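Local coordinates for Ice-binding protein (Colwellia, PDB 3WP9) that binds to the surface of ice crystals, inhibits their growth and prevents large ice grains from forming at the expense of smaller ones, at residues Ser20-Val34 with Ala43-Tyr56. Numbering follows the deposited sequence.
Sequences SGITDVYPSTVTGNV and ALLLNCDEVTGAMY
With CG of Asn33 set beside its own backbone N (chi1 -54°), the amide is delivered to the backbone of Ala54; with CG anti to the carbonyl carbon and an extended chain beyond, Glu50 sends its carboxylate toward the loop Tyr26-Ser28. Asn33 OD1 accepts the N-H of Ala54 at 2.9 Å, almost straight (171°) and on a lone pair in the carbonyl plane, while ND2 reaches Thr13 O. Replaced by an alanine, this residue would probably leave the Ala54 N-H without its acceptor and Thr13 O without the ND2 donor. Val34 carries on the pairing, its N bound to Ala54 O and its O accepting from Tyr56 N at 2.8 Å. Such bonds are characteristic of the right-handed beta-helix, in which successive coils stack; here they recur at Ile22 with Leu44, Val30 with Val51, and Val34 with Met55, the register slipping by one residue between the first two. Inside the coils, Leu46 CD1 rests 4.0 Å from Ile22 CG2, and Val34 CG2 lies 3.6 Å from Met55 CG. At the loop Ser28 N donates to Glu50 OE1, whose position is less sure; a second hold comes from Asn47 N, 2.7 Å from Glu50 OE2 on its anti lone pair. The Tyr26 ring lies obliquely to this carboxylate, and its OH meets Asp49 OD1 at 3.3 Å from above the plane of the Asp49 carboxylate. Nearby, one water donates to both Asp24 O and Leu45 O.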
ATOM      1  N   SER A  20      -3.732 -14.003   0.432  1.00 16.11           N
ATOM      2  CA  SER A  20      -3.469 -15.185  -0.340  1.00 19.79           C
ATOM      3  C   SER A  20      -2.002 -15.386  -0.732  1.00 20.92           C
ATOM      4  O   SER A  20      -1.733 -16.128  -1.687  1.00 25.86           O
ATOM      5  CB  SER A  20      -4.422 -15.289  -1.525  1.00 22.86           C
ATOM      6  OG  SER A  20      -3.940 -14.461  -2.523  1.00 30.71           O
ATOM      7  N   GLY A  21      -1.085 -14.793   0.031  1.00 18.90           N
ATOM      8  CA  GLY A  21       0.290 -15.080  -0.106  1.00 16.43           C
ATOM      9  C   GLY A  21       1.083 -13.833  -0.435  1.00 15.46           C
ATOM     10  O   GLY A  21       0.490 -12.791  -0.840  1.00 14.80           O
ATOM     11  N   ILE A  22       2.369 -13.965  -0.271  1.00 15.73           N
ATOM     12  CA  ILE A  22       3.315 -12.891  -0.634  1.00 14.69           C
ATOM     13  C   ILE A  22       4.440 -13.552  -1.427  1.00 15.48           C
ATOM     14  O   ILE A  22       5.082 -14.512  -0.944  1.00 16.34           O
ATOM     15  CB  ILE A  22       3.911 -12.186   0.599  1.00 15.89           C
ATOM     16  CG1 ILE A  22       2.855 -11.527   1.502  1.00 15.21           C
ATOM     17  CG2 ILE A  22       4.962 -11.221   0.135  1.00 13.73           C
ATOM     18  CD1 ILE A  22       3.503 -10.917   2.743  1.00 18.41           C
ATOM     19  N   THR A  23       4.678 -13.077  -2.674  1.00 13.79           N
ATOM     20  CA  THR A  23       5.743 -13.678  -3.496  1.00 14.58           C
ATOM     21  C   THR A  23       6.915 -12.696  -3.607  1.00 15.55           C
ATOM     22  O   THR A  23       6.739 -11.464  -3.456  1.00 15.24           O
ATOM     23  CB  THR A  23       5.325 -14.096  -4.921  1.00 14.39           C
ATOM     24  OG1 THR A  23       4.991 -12.958  -5.672  1.00 14.23           O
ATOM     25  CG2 THR A  23       4.098 -14.969  -4.932  1.00 15.72           C
ATOM     26  N   ASP A  24       8.085 -13.210  -3.905  1.00 14.44           N
ATOM     27  CA  ASP A  24       9.223 -12.372  -3.998  1.00 13.77           C
ATOM     28  C   ASP A  24      10.317 -12.879  -4.927  1.00 14.59           C
ATOM     29  O   ASP A  24      10.726 -14.061  -4.857  1.00 15.33           O
ATOM     30  CB  ASP A  24       9.810 -12.268  -2.591  1.00 17.16           C
ATOM     31  CG  ASP A  24      11.106 -11.402  -2.541  1.00 16.97           C
ATOM     32  OD1 ASP A  24      11.046 -10.195  -2.816  1.00 19.91           O
ATOM     33  OD2 ASP A  24      12.190 -11.926  -2.184  1.00 22.59           O
ATOM     34  N   VAL A  25      10.873 -11.963  -5.711  1.00 14.91           N
ATOM     35  CA  VAL A  25      12.088 -12.201  -6.472  1.00 14.33           C
ATOM     36  C   VAL A  25      13.186 -11.523  -5.670  1.00 15.04           C
ATOM     37  O   VAL A  25      13.224 -10.323  -5.549  1.00 15.83           O
ATOM     38  CB  VAL A  25      12.005 -11.618  -7.911  1.00 14.36           C
ATOM     39  CG1 VAL A  25      13.354 -11.774  -8.596  1.00 14.38           C
ATOM     40  CG2 VAL A  25      10.844 -12.261  -8.737  1.00 15.07           C
ATOM     41  N   TYR A  26      14.006 -12.372  -5.036  1.00 18.21           N
ATOM     42  CA  TYR A  26      15.062 -12.003  -4.076  1.00 20.00           C
ATOM     43  C   TYR A  26      16.161 -11.192  -4.789  1.00 19.78           C
ATOM     44  O   TYR A  26      16.471 -11.430  -5.956  1.00 17.93           O
ATOM     45  CB  TYR A  26      15.665 -13.323  -3.559  1.00 24.41           C
ATOM     46  CG  TYR A  26      16.659 -13.217  -2.446  1.00 32.14           C
ATOM     47  CD1 TYR A  26      16.233 -13.281  -1.107  1.00 34.21           C
ATOM     48  CD2 TYR A  26      18.026 -13.093  -2.710  1.00 37.06           C
ATOM     49  CE1 TYR A  26      17.128 -13.192  -0.035  1.00 35.21           C
ATOM     50  CE2 TYR A  26      18.941 -13.007  -1.646  1.00 38.29           C
ATOM     51  CZ  TYR A  26      18.488 -13.033  -0.318  1.00 43.17           C
ATOM     52  OH  TYR A  26      19.378 -12.928   0.743  1.00 43.10           O
ATOM     53  N   PRO A  27      16.772 -10.241  -4.099  1.00 17.25           N
ATOM     54  CA  PRO A  27      16.452  -9.847  -2.705  1.00 18.19           C
ATOM     55  C   PRO A  27      15.641  -8.546  -2.594  1.00 18.33           C
ATOM     56  O   PRO A  27      15.890  -7.608  -3.353  1.00 19.51           O
ATOM     57  CB  PRO A  27      17.858  -9.541  -2.141  1.00 20.10           C
ATOM     58  CG  PRO A  27      18.594  -8.902  -3.283  1.00 18.25           C
ATOM     59  CD  PRO A  27      18.049  -9.661  -4.557  1.00 20.87           C
ATOM     60  N   SER A  28      14.726  -8.522  -1.644  1.00 16.95           N
ATOM     61  CA  SER A  28      13.966  -7.355  -1.328  1.00 18.64           C
ATOM     62  C   SER A  28      14.321  -7.051   0.097  1.00 18.46           C
ATOM     63  O   SER A  28      14.911  -7.903   0.759  1.00 19.25           O
ATOM     64  CB  SER A  28      12.470  -7.674  -1.420  1.00 19.22           C
ATOM     65  OG  SER A  28      12.170  -7.723  -2.806  1.00 17.71           O
ATOM     66  N   THR A  29      13.988  -5.861   0.537  1.00 18.63           N
ATOM     67  CA  THR A  29      14.119  -5.491   1.938  1.00 20.15           C
ATOM     68  C   THR A  29      12.834  -4.892   2.384  1.00 17.46           C
ATOM     69  O   THR A  29      12.323  -3.924   1.748  1.00 18.72           O
ATOM     70  CB  THR A  29      15.181  -4.406   2.082  1.00 21.62           C
ATOM     71  OG1 THR A  29      16.438  -4.942   1.678  1.00 31.50           O
ATOM     72  CG2 THR A  29      15.329  -4.022   3.547  1.00 26.59           C
ATOM     73  N   VAL A  30      12.231  -5.457   3.411  1.00 19.40           N
ATOM     74  CA  VAL A  30      10.982  -4.959   3.934  1.00 17.19           C
ATOM     75  C   VAL A  30      11.283  -4.497   5.370  1.00 21.14           C
ATOM     76  O   VAL A  30      11.687  -5.329   6.162  1.00 22.75           O
ATOM     77  CB  VAL A  30       9.874  -6.042   3.948  1.00 18.97           C
ATOM     78  CG1 VAL A  30       8.592  -5.482   4.495  1.00 17.78           C
ATOM     79  CG2 VAL A  30       9.687  -6.546   2.510  1.00 18.11           C
ATOM     80  N   THR A  31      11.211  -3.189   5.609  1.00 22.74           N
ATOM     81  CA  THR A  31      11.388  -2.709   7.006  1.00 26.13           C
ATOM     82  C   THR A  31       9.998  -2.523   7.606  1.00 25.43           C
ATOM     83  O   THR A  31       9.331  -1.534   7.261  1.00 35.05           O
ATOM     84  CB  THR A  31      12.115  -1.354   6.996  1.00 26.83           C
ATOM     85  OG1 THR A  31      13.423  -1.495   6.400  1.00 30.50           O
ATOM     86  CG2 THR A  31      12.293  -0.851   8.430  1.00 28.82           C
ATOM     87  N   GLY A  32       9.572  -3.462   8.455  1.00 24.53           N
ATOM     88  CA  GLY A  32       8.249  -3.528   9.048  1.00 25.03           C
ATOM     89  C   GLY A  32       7.854  -5.004   9.163  1.00 24.01           C
ATOM     90  O   GLY A  32       8.665  -5.887   8.891  1.00 24.12           O
ATOM     91  N   ASN A  33       6.631  -5.257   9.592  1.00 20.29           N
ATOM     92  CA  ASN A  33       6.049  -6.554   9.777  1.00 23.89           C
ATOM     93  C   ASN A  33       5.321  -6.973   8.509  1.00 19.09           C
ATOM     94  O   ASN A  33       4.742  -6.153   7.781  1.00 19.28           O
ATOM     95  CB  ASN A  33       5.060  -6.495  10.934  1.00 23.68           C
ATOM     96  CG  ASN A  33       5.711  -5.931  12.179  1.00 29.23           C
ATOM     97  OD1 ASN A  33       6.785  -6.380  12.590  1.00 30.00           O
ATOM     98  ND2 ASN A  33       5.102  -4.897  12.737  1.00 32.17           N
ATOM     99  N   VAL A  34       5.352  -8.278   8.282  1.00 19.17           N
ATOM    100  CA  VAL A  34       4.548  -8.838   7.166  1.00 17.19           C
ATOM    101  C   VAL A  34       3.751  -9.998   7.702  1.00 17.79           C
ATOM    102  O   VAL A  34       4.162 -10.715   8.668  1.00 21.06           O
ATOM    103  CB  VAL A  34       5.459  -9.361   6.026  1.00 18.04           C
ATOM    104  CG1 VAL A  34       6.432  -8.225   5.608  1.00 15.87           C
ATOM    105  CG2 VAL A  34       6.202 -10.584   6.482  1.00 18.84           C
ATOM    106  N   ALA A  43       2.468 -20.042   1.868  1.00 20.08           N
ATOM    107  CA  ALA A  43       2.244 -19.067   0.745  1.00 19.29           C
ATOM    108  C   ALA A  43       3.003 -17.742   1.052  1.00 16.75           C
ATOM    109  O   ALA A  43       2.957 -16.831   0.237  1.00 18.73           O
ATOM    110  CB  ALA A  43       0.763 -18.857   0.566  1.00 19.22           C
ATOM    111  N   LEU A  44       3.696 -17.641   2.194  1.00 16.95           N
ATOM    112  CA  LEU A  44       4.504 -16.402   2.460  1.00 16.08           C
ATOM    113  C   LEU A  44       5.921 -16.722   2.070  1.00 18.19           C
ATOM    114  O   LEU A  44       6.630 -17.434   2.777  1.00 20.66           O
ATOM    115  CB  LEU A  44       4.348 -16.029   3.960  1.00 15.50           C
ATOM    116  CG  LEU A  44       4.532 -14.544   4.288  1.00 16.75           C
ATOM    117  CD1 LEU A  44       4.244 -14.418   5.802  1.00 20.66           C
ATOM    118  CD2 LEU A  44       5.953 -14.037   4.000  1.00 17.79           C
ATOM    119  N   LEU A  45       6.328 -16.274   0.867  1.00 15.38           N
ATOM    120  CA  LEU A  45       7.585 -16.721   0.253  1.00 16.39           C
ATOM    121  C   LEU A  45       8.622 -15.650   0.328  1.00 16.64           C
ATOM    122  O   LEU A  45       9.289 -15.368  -0.658  1.00 22.53           O
ATOM    123  CB  LEU A  45       7.350 -16.995  -1.235  1.00 16.07           C
ATOM    124  CG  LEU A  45       6.229 -18.001  -1.520  1.00 19.00           C
ATOM    125  CD1 LEU A  45       5.978 -18.036  -3.059  1.00 19.68           C
ATOM    126  CD2 LEU A  45       6.472 -19.367  -0.906  1.00 19.83           C
ATOM    127  N   LEU A  46       8.678 -14.891   1.413  1.00 17.42           N
ATOM    128  CA  LEU A  46       9.883 -14.092   1.659  1.00 17.23           C
ATOM    129  C   LEU A  46      10.811 -14.876   2.579  1.00 19.76           C
ATOM    130  O   LEU A  46      10.334 -15.736   3.414  1.00 21.14           O
ATOM    131  CB  LEU A  46       9.483 -12.809   2.460  1.00 17.40           C
ATOM    132  CG  LEU A  46       8.859 -11.638   1.667  1.00 19.75           C
ATOM    133  CD1 LEU A  46       8.076 -10.653   2.531  1.00 20.36           C
ATOM    134  CD2 LEU A  46      10.020 -10.871   1.015  1.00 21.09           C
ATOM    135  N   ASN A  47      12.098 -14.530   2.486  1.00 19.54           N
ATOM    136  CA  ASN A  47      13.156 -15.159   3.276  1.00 23.66           C
ATOM    137  C   ASN A  47      13.266 -14.323   4.559  1.00 21.04           C
ATOM    138  O   ASN A  47      13.025 -13.151   4.541  1.00 19.81           O
ATOM    139  CB  ASN A  47      14.492 -15.200   2.541  1.00 26.95           C
ATOM    140  CG  ASN A  47      15.530 -16.064   3.268  1.00 36.61           C
ATOM    141  OD1 ASN A  47      16.037 -15.703   4.351  1.00 42.92           O
ATOM    142  ND2 ASN A  47      15.818 -17.232   2.704  1.00 41.83           N
ATOM    143  N   CYS A  48      13.550 -14.980   5.694  1.00 20.71           N
ATOM    144  CA  CYS A  48      13.638 -14.277   6.953  1.00 22.34           C
ATOM    145  C   CYS A  48      14.635 -13.133   6.856  1.00 21.41           C
ATOM    146  O   CYS A  48      14.445 -12.072   7.475  1.00 24.42           O
ATOM    147  CB  CYS A  48      13.976 -15.283   8.055  1.00 22.17           C
ATOM    148  SG  CYS A  48      12.524 -16.287   8.440  1.00 30.47           S
ATOM    149  N   ASP A  49      15.657 -13.269   6.034  1.00 25.46           N
ATOM    150  CA  ASP A  49      16.654 -12.173   5.904  1.00 23.98           C
ATOM    151  C   ASP A  49      16.163 -10.954   5.100  1.00 28.70           C
ATOM    152  O   ASP A  49      16.810  -9.905   5.028  1.00 28.02           O
ATOM    153  CB  ASP A  49      18.013 -12.681   5.408  1.00 31.43           C
ATOM    154  CG  ASP A  49      17.933 -13.452   4.057  1.00 42.57           C
ATOM    155  OD1 ASP A  49      17.174 -13.080   3.128  1.00 42.93           O
ATOM    156  OD2 ASP A  49      18.659 -14.470   3.910  1.00 54.96           O
ATOM    157  N   GLU A  50      14.999 -11.066   4.502  1.00 25.40           N
ATOM    158  CA  GLU A  50      14.474  -9.934   3.775  1.00 22.35           C
ATOM    159  C   GLU A  50      13.517  -9.058   4.617  1.00 20.23           C
ATOM    160  O   GLU A  50      13.065  -8.021   4.106  1.00 25.48           O
ATOM    161  CB  GLU A  50      13.733 -10.395   2.483  1.00 22.10           C
ATOM    162  CG  GLU A  50      14.624 -11.195   1.563  1.00 21.32           C
ATOM    163  CD  GLU A  50      13.831 -11.771   0.418  1.00 22.42           C
ATOM    164  OE1 GLU A  50      13.782 -11.086  -0.654  1.00 22.51           O
ATOM    165  OE2 GLU A  50      13.200 -12.851   0.625  1.00 21.77           O
ATOM    166  N   VAL A  51      13.182  -9.453   5.853  1.00 21.92           N
ATOM    167  CA  VAL A  51      12.196  -8.730   6.651  1.00 20.20           C
ATOM    168  C   VAL A  51      12.933  -8.238   7.935  1.00 26.75           C
ATOM    169  O   VAL A  51      13.517  -9.072   8.655  1.00 24.69           O
ATOM    170  CB  VAL A  51      10.953  -9.607   6.981  1.00 21.81           C
ATOM    171  CG1 VAL A  51       9.908  -8.846   7.777  1.00 19.76           C
ATOM    172  CG2 VAL A  51      10.285 -10.078   5.670  1.00 19.22           C
ATOM    173  N   THR A  52      12.983  -6.917   8.164  1.00 23.66           N
ATOM    174  CA  THR A  52      13.512  -6.497   9.487  1.00 32.07           C
ATOM    175  C   THR A  52      12.580  -6.565  10.687  1.00 32.39           C
ATOM    176  O   THR A  52      13.084  -6.580  11.823  1.00 36.64           O
ATOM    177  CB  THR A  52      14.076  -5.106   9.452  1.00 36.84           C
ATOM    178  OG1 THR A  52      12.977  -4.204   9.197  1.00 38.38           O
ATOM    179  CG2 THR A  52      15.236  -5.032   8.396  1.00 36.27           C
ATOM    180  N   GLY A  53      11.270  -6.570  10.515  1.00 27.99           N
ATOM    181  CA  GLY A  53      10.346  -6.848  11.595  1.00 24.40           C
ATOM    182  C   GLY A  53       9.938  -8.297  11.747  1.00 24.60           C
ATOM    183  O   GLY A  53      10.751  -9.202  11.561  1.00 28.10           O
ATOM    184  N   ALA A  54       8.687  -8.510  12.119  1.00 21.94           N
ATOM    185  CA  ALA A  54       8.163  -9.834  12.407  1.00 25.10           C
ATOM    186  C   ALA A  54       7.450 -10.319  11.161  1.00 21.26           C
ATOM    187  O   ALA A  54       6.936  -9.498  10.371  1.00 24.27           O
ATOM    188  CB  ALA A  54       7.148  -9.789  13.521  1.00 25.42           C
ATOM    189  N   MET A  55       7.381 -11.626  11.033  1.00 23.85           N
ATOM    190  CA  MET A  55       6.654 -12.275   9.958  1.00 19.94           C
ATOM    191  C   MET A  55       5.654 -13.183  10.627  1.00 22.12           C
ATOM    192  O   MET A  55       6.084 -14.096  11.373  1.00 21.52           O
ATOM    193  CB  MET A  55       7.650 -13.104   9.138  1.00 25.10           C
ATOM    194  CG  MET A  55       7.054 -13.727   7.907  1.00 23.80           C
ATOM    195  SD  MET A  55       8.293 -14.817   7.116  1.00 28.56           S
ATOM    196  CE  MET A  55       9.454 -13.634   6.508  1.00 22.95           C
ATOM    197  N   TYR A  56       4.343 -12.942  10.393  1.00 16.59           N
ATOM    198  CA  TYR A  56       3.313 -13.671  11.007  1.00 21.80           C
ATOM    199  C   TYR A  56       2.627 -14.592  10.067  1.00 20.71           C
ATOM    200  O   TYR A  56       2.208 -14.146   8.956  1.00 19.63           O
ATOM    201  CB  TYR A  56       2.288 -12.657  11.541  1.00 22.06           C
ATOM    202  CG  TYR A  56       2.821 -11.890  12.725  1.00 28.07           C
ATOM    203  CD1 TYR A  56       2.963 -12.512  13.965  1.00 30.30           C
ATOM    204  CD2 TYR A  56       3.236 -10.553  12.587  1.00 29.08           C
ATOM    205  CE1 TYR A  56       3.495 -11.810  15.058  1.00 32.98           C
ATOM    206  CE2 TYR A  56       3.720  -9.829  13.667  1.00 32.05           C
ATOM    207  CZ  TYR A  56       3.880 -10.475  14.872  1.00 30.52           C
ATOM    208  OH  TYR A  56       4.387  -9.765  15.931  1.00 40.96           O
TER
HETATM  209  O   HOH W   1       9.284 -15.908  -3.454  1.00 16.95           O